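PDB 1VPQ: DUF72 domain-containing protein from Thermotoga maritima, which is of unknown function but belongs to the DUF72 family and folds as a parallel beta/alpha barrel of the TIM-barrel clan. Local coordinates for residues G17-S22 / F249-Y254; T196-Y201 / R242-Y247; S88-L93 / T123-P128. One frame throughout, in Å; residues are numbered along the deposited sequence.

Contact 1 of 3, residues G17-S22 / F249-Y254; sequences GTSGFS and FFNNCY
The F249 ring meets the end of strand 13-18 obliquely. Its CD1 lies 3.7 Å from T18 O, with the carbonyl carbon of G17 close by. The F250 side chain leaves the backbone on the other face of the sheet. Its ring turns its edge to G17 O, and N252 OD1 also sits at its edge, in the ring plane. Y201 packs against F249 and F204 against F250.

Two parallel strands join here, the first and the last of the barrel, so this contact closes it. F250 N donates to G17 O at 3.2 Å. S19 N donates to F250 O at 3.1 Å from above the carbonyl plane.

T18 OG1 stands between its own N and carbonyl carbon (chi1 52°). From there it donates to G20 O at 2.9 Å. An alanine here lacks the hydroxyl, which would probably leave the G20 carbonyl without this mate and the turn less firmly held. C253 SG comes to 3.3 Å from S19 O. S19 OG lies 3.1 Å from N251 OD1 and hydrogen-bonds to E54. N251 ND2 hydrogen-bonds to H205.

The chemistry changes along the contact, from backbone bonds flanked by rings to polar side chains. These sit at the C-terminal strand ends, where TIM barrels carry their active sites. A sulfate, probably from the crystallisation liquor, lies about 3 Å from the N251 side chain and may mark a pocket.

Contact 2 of 3, residues T196-Y201 / R242-Y247; sequences TTDYAY and RVKETY
Y199 and Y247 meet at the apolar centre, with Y199 CD1 4.0 Å from Y247 CE2. The strands beneath them, 199-204 and 245-250, are parallel neighbours in the barrel. Helix 226-240 lies between them in the chain, a beta-alpha-beta unit. Y201 shares the tyrosine face and crosses Y247 at about a right angle, with their CD2 atoms 4.1 Å apart. M122 of strand 120-126 touches all three tyrosines.

A200 and T246 pair on the other face of the sheet. A200 CB rests 3.5 Å from T246 OG1, and V243 CG2 also packs on it. The backbones are joined by A200 N to E245 O, in the carbonyl plane, and by Y247 N to A200 O at 3.0 Å.

Further out, carbons of E245 and K244 pack on the Y199 ring. E245 CB is at its edge, in plane, and K244 CG is over one face. Y247 OH donates to E245 OE1 at 2.7 Å, and the same oxygen has a salt bridge to K121.

K244 N donates to D198 O at 2.9 Å. The lysine chain bends at chi2 (-56°) and again at chi4 (62°). On the exposed side its NZ forms a salt bridge to D198 OD2, 3.3 Å away and weak as a hydrogen bond.

Contact 3 of 3, residues S88-L93 / T123-P128; sequences SVTHVL and TLAQFP
T90, near the end of helix 87-91, lies over F127, just past the end of strand 120-126, with their CA atoms 5.2 Å apart. In this TIM-barrel fold the helix belongs to the connection from strand 80-84 to strand 120-126. No direct hydrogen bond joins the two segments. They are held by packing and by one water.

T90 carries the centre. Its CG2 is anti to the carbonyl carbon, with OG1 between the backbone N and that carbon (chi1 49°). The methyl sits over the centre of the F127 ring, 4.2 Å from the centroid and 11° off the normal. This is a CH-pi contact. The same methyl is 3.8 Å from A125 CB. T90 CB stands 3.3 Å from Q126 O. F127 also stacks with F131 and touches L141, so helix 135-147 packs against this ring too.

The T90 carbonyl faces the second segment as well. P128 CD and F127 CD2 both approach its oxygen, and W94 NE1 hydrogen-bonds to it.

H91 packs on P128. P128 CD lies over the centre of the imidazole, 4.0 Å from the centroid, in a second CH-pi contact. The two side chains run in opposite senses alongside one another. T90 OG1 is at the ring edge, in plane, 2.9 Å from H91 ND1. This hydrogen bond probably fixes the ring's rotation and keeps its face on the proline.

Q126 is held at both ends of its amide. OE1 takes a hydrogen bond from K84 NZ. NE2 donates weakly to F127 O. It also donates to a water at 2.7 Å, and that water lies in the plane of the H91 ring, 2.8 Å from H91 NE2.

Contacts 1 and 2 share strand 245-250, which pairs with 13-18 in one and with 199-204 in the other. Both rest on parallel backbone hydrogen bonds. Contact 3 sets a helix against a strand end and relies on CH-pi packing and a water. Contacts 1 and 3 are buried. Contact 2 is only partly so, and its more exposed edge holds the one salt bridge between paired segments. Contacts 1 and 3 each bring a side chain about 3 Å from a bound sulfate. Y201 links the set: its hydroxyl, hydrogen-bonded to E54, also packs on F249 of contact 1 and L124 of contact 3. Contacts 2 and 3 both lie, along the chain, within the loop closed by contact 1.

Contact 1 of 3, residues G17-S22 / F249-Y254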
loop_
_atom_site.group_PDB
_atom_site.type_symbol
_atom_site.label_atom_id
_atom_site.label_comp_id
_atom_site.label_asym_id
_atom_site.label_seq_id
_atom_site.Cartn_x
_atom_site.Cartn_y
_atom_site.Cartn_z
ATOM N N GLY A 17 2.695 -2.344 -8.757
ATOM C CA GLY A 17 3.931 -1.648 -8.445
ATOM C C GLY A 17 4.503 -2.139 -7.127
ATOM O O GLY A 17 4.143 -3.215 -6.650
ATOM N N THR A 18 5.404 -1.345 -6.553
ATOM C CA THR A 18 6.036 -1.654 -5.270
ATOM C C THR A 18 5.796 -0.552 -4.233
ATOM O O THR A 18 5.357 0.551 -4.560
ATOM C CB THR A 18 7.549 -1.809 -5.430
ATOM O OG1 THR A 18 8.051 -0.657 -6.113
ATOM C CG2 THR A 18 7.898 -3.084 -6.218
ATOM N N SER A 19 6.088 -0.872 -2.974
ATOM C CA SER A 19 6.021 0.112 -1.896
ATOM C C SER A 19 7.345 0.848 -1.848
ATOM O O SER A 19 8.335 0.335 -1.321
ATOM C CB SER A 19 5.740 -0.546 -0.545
ATOM O OG SER A 19 4.435 -1.085 -0.503
ATOM N N GLY A 20 7.353 2.050 -2.412
ATOM C CA GLY A 20 8.572 2.830 -2.555
ATOM C C GLY A 20 9.340 2.419 -3.796
ATOM O O GLY A 20 9.129 1.335 -4.351
ATOM N N PHE A 21 10.218 3.312 -4.232
ATOM C CA PHE A 21 11.115 3.072 -5.364
ATOM C C PHE A 21 12.575 3.414 -5.034
ATOM O O PHE A 21 13.475 3.022 -5.764
ATOM C CB PHE A 21 10.669 3.920 -6.560
ATOM C CG PHE A 21 10.908 5.397 -6.372
ATOM C CD1 PHE A 21 12.116 5.972 -6.749
ATOM C CD2 PHE A 21 9.938 6.206 -5.798
ATOM C CE1 PHE A 21 12.350 7.328 -6.571
ATOM C CE2 PHE A 21 10.166 7.565 -5.612
ATOM C CZ PHE A 21 11.376 8.125 -6.004
ATOM N N SER A 22 12.797 4.151 -3.946
ATOM C CA SER A 22 14.097 4.756 -3.646
ATOM C C SER A 22 14.891 3.910 -2.651
ATOM O O SER A 22 14.950 4.217 -1.461
ATOM C CB SER A 22 13.890 6.181 -3.115
ATOM O OG SER A 22 15.086 6.938 -3.143
ATOM N N PHE A 249 0.389 -3.903 -4.715
ATOM C CA PHE A 249 1.740 -3.480 -4.322
ATOM C C PHE A 249 2.462 -4.588 -3.583
ATOM O O PHE A 249 1.849 -5.285 -2.774
ATOM C CB PHE A 249 1.682 -2.223 -3.447
ATOM C CG PHE A 249 1.029 -1.053 -4.122
ATOM C CD1 PHE A 249 1.765 -0.208 -4.946
ATOM C CD2 PHE A 249 -0.328 -0.805 -3.957
ATOM C CE1 PHE A 249 1.161 0.863 -5.586
ATOM C CE2 PHE A 249 -0.937 0.273 -4.601
ATOM C CZ PHE A 249 -0.182 1.103 -5.413
ATOM N N PHE A 250 3.761 -4.730 -3.873
ATOM C CA PHE A 250 4.656 -5.686 -3.201
ATOM C C PHE A 250 5.549 -4.955 -2.223
ATOM O O PHE A 250 6.206 -3.978 -2.582
ATOM C CB PHE A 250 5.548 -6.420 -4.205
ATOM C CG PHE A 250 4.870 -7.551 -4.905
ATOM C CD1 PHE A 250 3.997 -7.304 -5.955
ATOM C CD2 PHE A 250 5.099 -8.858 -4.517
ATOM C CE1 PHE A 250 3.366 -8.339 -6.612
ATOM C CE2 PHE A 250 4.472 -9.902 -5.169
ATOM C CZ PHE A 250 3.599 -9.635 -6.225
ATOM N N ASN A 251 5.602 -5.468 -0.998
ATOM C CA ASN A 251 6.203 -4.768 0.121
ATOM C C ASN A 251 7.444 -5.465 0.663
ATOM O O ASN A 251 8.085 -4.963 1.586
ATOM C CB ASN A 251 5.156 -4.632 1.240
ATOM C CG ASN A 251 5.459 -3.497 2.193
ATOM O OD1 ASN A 251 6.020 -2.470 1.803
ATOM N ND2 ASN A 251 5.088 -3.672 3.451
ATOM N N ASN A 252 7.758 -6.630 0.102
ATOM C CA ASN A 252 8.926 -7.414 0.507
ATOM C C ASN A 252 10.177 -6.854 -0.138
ATOM O O ASN A 252 10.856 -7.539 -0.890
ATOM C CB ASN A 252 8.744 -8.898 0.162
ATOM C CG ASN A 252 8.426 -9.139 -1.310
ATOM O OD1 ASN A 252 7.623 -8.429 -1.910
ATOM N ND2 ASN A 252 9.039 -10.165 -1.888
ATOM N N CYS A 253 10.481 -5.599 0.182
ATOM C CA CYS A 253 11.434 -4.784 -0.589
ATOM C C CYS A 253 12.900 -5.033 -0.248
ATOM O O CYS A 253 13.789 -4.487 -0.900
ATOM C CB CYS A 253 11.106 -3.287 -0.425
ATOM S SG CYS A 253 9.575 -2.733 -1.290
ATOM N N TYR A 254 13.149 -5.860 0.762
ATOM C CA TYR A 254 14.522 -6.198 1.167
ATOM C C TYR A 254 15.293 -6.797 -0.014
ATOM O O TYR A 254 14.912 -7.844 -0.550
ATOM C CB TYR A 254 14.496 -7.184 2.337
ATOM C CG TYR A 254 15.848 -7.559 2.913
ATOM C CD1 TYR A 254 16.478 -6.748 3.854
ATOM C CD2 TYR A 254 16.475 -8.745 2.546
ATOM C CE1 TYR A 254 17.728 -7.105 4.403
ATOM C CE2 TYR A 254 17.717 -9.109 3.085
ATOM C CZ TYR A 254 18.334 -8.283 4.013
ATOM O OH TYR A 254 19.555 -8.642 4.548
#

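Contact 2 of 3, residues T196-Y201 / R242-Y247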
loop_
_atom_site.group_PDB
_atom_site.type_symbol
_atom_site.label_atom_id
_atom_site.label_comp_id
_atom_site.label_asym_id
_atom_site.label_seq_id
_atom_site.Cartn_x
_atom_site.Cartn_y
_atom_site.Cartn_z
ATOM N N THR A 196 -15.125 -4.376 -0.736
ATOM C CA THR A 196 -16.111 -3.601 0.013
ATOM C C THR A 196 -16.583 -2.359 -0.758
ATOM O O THR A 196 -17.493 -1.662 -0.309
ATOM C CB THR A 196 -15.510 -3.120 1.324
ATOM O OG1 THR A 196 -14.329 -2.365 1.041
ATOM C CG2 THR A 196 -15.156 -4.296 2.215
ATOM N N THR A 197 -15.939 -2.088 -1.897
ATOM C CA THR A 197 -16.164 -0.881 -2.690
ATOM C C THR A 197 -16.102 -1.248 -4.174
ATOM O O THR A 197 -16.280 -2.410 -4.528
ATOM C CB THR A 197 -15.104 0.205 -2.367
ATOM O OG1 THR A 197 -13.797 -0.291 -2.665
ATOM C CG2 THR A 197 -15.161 0.604 -0.905
ATOM N N ASP A 198 -15.876 -0.250 -5.026
ATOM C CA ASP A 198 -15.667 -0.455 -6.459
ATOM C C ASP A 198 -14.192 -0.290 -6.827
ATOM O O ASP A 198 -13.858 0.045 -7.970
ATOM C CB ASP A 198 -16.559 0.489 -7.283
ATOM C CG ASP A 198 -16.333 1.970 -6.965
ATOM O OD1 ASP A 198 -15.668 2.289 -5.959
ATOM O OD2 ASP A 198 -16.842 2.819 -7.720
ATOM N N TYR A 199 -13.323 -0.532 -5.843
ATOM C CA TYR A 199 -11.888 -0.676 -6.050
ATOM C C TYR A 199 -11.353 -1.819 -5.191
ATOM O O TYR A 199 -11.857 -2.073 -4.094
ATOM C CB TYR A 199 -11.154 0.627 -5.709
ATOM C CG TYR A 199 -11.513 1.739 -6.659
ATOM C CD1 TYR A 199 -10.877 1.854 -7.885
ATOM C CD2 TYR A 199 -12.521 2.652 -6.350
ATOM C CE1 TYR A 199 -11.219 2.865 -8.780
ATOM C CE2 TYR A 199 -12.874 3.669 -7.239
ATOM C CZ TYR A 199 -12.216 3.767 -8.453
ATOM O OH TYR A 199 -12.548 4.764 -9.348
ATOM N N ALA A 200 -10.355 -2.525 -5.717
ATOM C CA ALA A 200 -9.589 -3.506 -4.935
ATOM C C ALA A 200 -8.185 -2.977 -4.699
ATOM O O ALA A 200 -7.646 -2.231 -5.515
ATOM C CB ALA A 200 -9.527 -4.842 -5.642
ATOM N N TYR A 201 -7.608 -3.381 -3.573
ATOM C CA TYR A 201 -6.281 -2.962 -3.166
ATOM C C TYR A 201 -5.588 -4.165 -2.533
ATOM O O TYR A 201 -6.077 -4.693 -1.541
ATOM C CB TYR A 201 -6.397 -1.812 -2.164
ATOM C CG TYR A 201 -5.146 -0.954 -1.985
ATOM C CD1 TYR A 201 -3.970 -1.481 -1.452
ATOM C CD2 TYR A 201 -5.161 0.392 -2.322
ATOM C CE1 TYR A 201 -2.841 -0.677 -1.270
ATOM C CE2 TYR A 201 -4.051 1.194 -2.146
ATOM C CZ TYR A 201 -2.892 0.662 -1.615
ATOM O OH TYR A 201 -1.785 1.475 -1.449
ATOM N N ARG A 242 -14.776 -7.343 -10.928
ATOM C CA ARG A 242 -15.849 -6.805 -10.106
ATOM C C ARG A 242 -15.675 -5.318 -9.761
ATOM O O ARG A 242 -16.555 -4.734 -9.136
ATOM C CB ARG A 242 -15.953 -7.621 -8.811
ATOM N N VAL A 243 -14.557 -4.705 -10.162
ATOM C CA VAL A 243 -14.233 -3.329 -9.743
ATOM C C VAL A 243 -13.725 -2.449 -10.890
ATOM O O VAL A 243 -13.364 -2.952 -11.956
ATOM C CB VAL A 243 -13.213 -3.321 -8.588
ATOM C CG1 VAL A 243 -13.790 -4.043 -7.367
ATOM C CG2 VAL A 243 -11.898 -3.949 -9.006
ATOM N N LYS A 244 -13.721 -1.134 -10.666
ATOM C CA LYS A 244 -13.274 -0.173 -11.685
ATOM C C LYS A 244 -11.771 -0.335 -11.921
ATOM O O LYS A 244 -11.325 -0.413 -13.066
ATOM C CB LYS A 244 -13.548 1.282 -11.278
ATOM C CG LYS A 244 -14.927 1.595 -10.728
ATOM C CD LYS A 244 -16.045 1.192 -11.664
ATOM C CE LYS A 244 -17.413 1.567 -11.080
ATOM N NZ LYS A 244 -17.555 3.032 -10.902
ATOM N N GLU A 245 -11.007 -0.374 -10.824
ATOM C CA GLU A 245 -9.549 -0.542 -10.869
ATOM C C GLU A 245 -9.044 -1.321 -9.661
ATOM O O GLU A 245 -9.679 -1.328 -8.606
ATOM C CB GLU A 245 -8.838 0.812 -10.913
ATOM C CG GLU A 245 -8.979 1.561 -12.230
ATOM C CD GLU A 245 -8.630 3.032 -12.126
ATOM O OE1 GLU A 245 -7.917 3.430 -11.184
ATOM O OE2 GLU A 245 -9.087 3.802 -12.999
ATOM N N THR A 246 -7.891 -1.968 -9.829
ATOM C CA THR A 246 -7.251 -2.756 -8.774
ATOM C C THR A 246 -5.809 -2.294 -8.641
ATOM O O THR A 246 -5.120 -2.120 -9.647
ATOM C CB THR A 246 -7.268 -4.272 -9.106
ATOM O OG1 THR A 246 -8.610 -4.769 -9.053
ATOM C CG2 THR A 246 -6.417 -5.070 -8.129
ATOM N N TYR A 247 -5.361 -2.102 -7.402
ATOM C CA TYR A 247 -4.000 -1.647 -7.118
ATOM C C TYR A 247 -3.275 -2.710 -6.322
ATOM O O TYR A 247 -3.714 -3.094 -5.243
ATOM C CB TYR A 247 -4.012 -0.317 -6.353
ATOM C CG TYR A 247 -5.008 0.653 -6.925
ATOM C CD1 TYR A 247 -4.837 1.184 -8.201
ATOM C CD2 TYR A 247 -6.144 1.016 -6.210
ATOM C CE1 TYR A 247 -5.769 2.053 -8.743
ATOM C CE2 TYR A 247 -7.075 1.884 -6.742
ATOM C CZ TYR A 247 -6.887 2.401 -8.009
ATOM O OH TYR A 247 -7.828 3.272 -8.540
#

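Contact 3 of 3, residues S88-L93 / T123-P128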
loop_
_atom_site.group_PDB
_atom_site.type_symbol
_atom_site.label_atom_id
_atom_site.label_comp_id
_atom_site.label_asym_id
_atom_site.label_seq_id
_atom_site.Cartn_x
_atom_site.Cartn_y
_atom_site.Cartn_z
ATOM N N SER A 88 0.466 9.320 12.923
ATOM C CA SER A 88 -0.430 9.638 14.042
ATOM C C SER A 88 -1.831 9.037 13.865
ATOM O O SER A 88 -2.442 8.534 14.810
ATOM C CB SER A 88 -0.581 11.152 14.170
ATOM O OG SER A 88 -1.155 11.700 12.994
ATOM N N VAL A 89 -2.333 9.120 12.642
ATOM C CA VAL A 89 -3.693 8.702 12.336
ATOM C C VAL A 89 -3.845 7.193 12.502
ATOM O O VAL A 89 -4.837 6.726 13.050
ATOM C CB VAL A 89 -4.102 9.169 10.921
ATOM C CG1 VAL A 89 -5.412 8.514 10.460
ATOM C CG2 VAL A 89 -4.219 10.699 10.901
ATOM N N THR A 90 -2.839 6.443 12.058
ATOM C CA THR A 90 -2.871 4.977 12.100
ATOM C C THR A 90 -2.247 4.306 13.347
ATOM O O THR A 90 -2.626 3.180 13.683
ATOM C CB THR A 90 -2.220 4.405 10.841
ATOM O OG1 THR A 90 -0.949 5.037 10.631
ATOM C CG2 THR A 90 -3.121 4.652 9.640
ATOM N N HIS A 91 -1.320 4.977 14.026
ATOM C CA HIS A 91 -0.551 4.349 15.119
ATOM C C HIS A 91 -0.663 5.017 16.500
ATOM O O HIS A 91 -0.129 4.488 17.472
ATOM C CB HIS A 91 0.943 4.299 14.745
ATOM C CG HIS A 91 1.262 3.328 13.652
ATOM N ND1 HIS A 91 0.848 3.510 12.348
ATOM C CD2 HIS A 91 1.955 2.166 13.668
ATOM C CE1 HIS A 91 1.261 2.492 11.613
ATOM N NE2 HIS A 91 1.937 1.665 12.389
ATOM N N VAL A 92 -1.313 6.175 16.598
ATOM C CA VAL A 92 -1.211 6.992 17.817
ATOM C C VAL A 92 -2.566 7.455 18.363
ATOM O O VAL A 92 -2.950 7.067 19.456
ATOM C CB VAL A 92 -0.303 8.232 17.590
ATOM C CG1 VAL A 92 -0.118 9.018 18.880
ATOM C CG2 VAL A 92 1.052 7.821 17.042
ATOM N N LEU A 93 -3.279 8.276 17.598
ATOM C CA LEU A 93 -4.448 8.999 18.112
ATOM C C LEU A 93 -5.523 8.085 18.686
ATOM O O LEU A 93 -6.161 8.426 19.674
ATOM C CB LEU A 93 -5.076 9.871 17.019
ATOM C CG LEU A 93 -4.230 11.035 16.495
ATOM C CD1 LEU A 93 -4.893 11.635 15.276
ATOM C CD2 LEU A 93 -4.002 12.097 17.567
ATOM N N THR A 123 -5.721 6.700 -0.855
ATOM C CA THR A 123 -4.999 6.927 0.400
ATOM C C THR A 123 -5.116 5.687 1.282
ATOM O O THR A 123 -6.185 5.104 1.403
ATOM C CB THR A 123 -5.509 8.185 1.135
ATOM O OG1 THR A 123 -5.221 9.335 0.336
ATOM C CG2 THR A 123 -4.825 8.360 2.493
ATOM N N LEU A 124 -4.000 5.286 1.882
ATOM C CA LEU A 124 -3.931 4.046 2.650
ATOM C C LEU A 124 -3.785 4.322 4.135
ATOM O O LEU A 124 -2.863 5.036 4.558
ATOM C CB LEU A 124 -2.752 3.191 2.183
ATOM C CG LEU A 124 -2.492 1.889 2.949
ATOM C CD1 LEU A 124 -3.592 0.855 2.698
ATOM C CD2 LEU A 124 -1.134 1.316 2.589
ATOM N N ALA A 125 -4.688 3.738 4.919
ATOM C CA ALA A 125 -4.567 3.732 6.369
ATOM C C ALA A 125 -4.271 2.314 6.821
ATOM O O ALA A 125 -5.169 1.466 6.860
ATOM C CB ALA A 125 -5.854 4.251 7.013
ATOM N N GLN A 126 -3.003 2.059 7.143
ATOM C CA GLN A 126 -2.554 0.736 7.590
ATOM C C GLN A 126 -2.290 0.751 9.093
ATOM O O GLN A 126 -1.445 1.496 9.578
ATOM C CB GLN A 126 -1.310 0.288 6.805
ATOM C CG GLN A 126 -0.574 -0.941 7.356
ATOM C CD GLN A 126 0.574 -0.580 8.296
ATOM O OE1 GLN A 126 1.480 0.169 7.922
ATOM N NE2 GLN A 126 0.541 -1.112 9.521
ATOM N N PHE A 127 -3.010 -0.107 9.811
ATOM C CA PHE A 127 -2.996 -0.124 11.264
ATOM C C PHE A 127 -2.111 -1.228 11.813
ATOM O O PHE A 127 -2.030 -2.302 11.229
ATOM C CB PHE A 127 -4.423 -0.288 11.769
ATOM C CG PHE A 127 -5.269 0.919 11.530
ATOM C CD1 PHE A 127 -5.928 1.087 10.325
ATOM C CD2 PHE A 127 -5.377 1.909 12.502
ATOM C CE1 PHE A 127 -6.691 2.213 10.091
ATOM C CE2 PHE A 127 -6.139 3.032 12.281
ATOM C CZ PHE A 127 -6.800 3.189 11.078
ATOM N N PRO A 128 -1.442 -0.968 12.949
ATOM C CA PRO A 128 -0.512 -1.948 13.492
ATOM C C PRO A 128 -1.203 -3.129 14.184
ATOM O O PRO A 128 -2.447 -3.185 14.276
ATOM C CB PRO A 128 0.319 -1.129 14.485
ATOM C CG PRO A 128 -0.592 -0.043 14.928
ATOM C CD PRO A 128 -1.530 0.240 13.789
HETATM O O HOH W 1 2.571 -0.826 11.276
#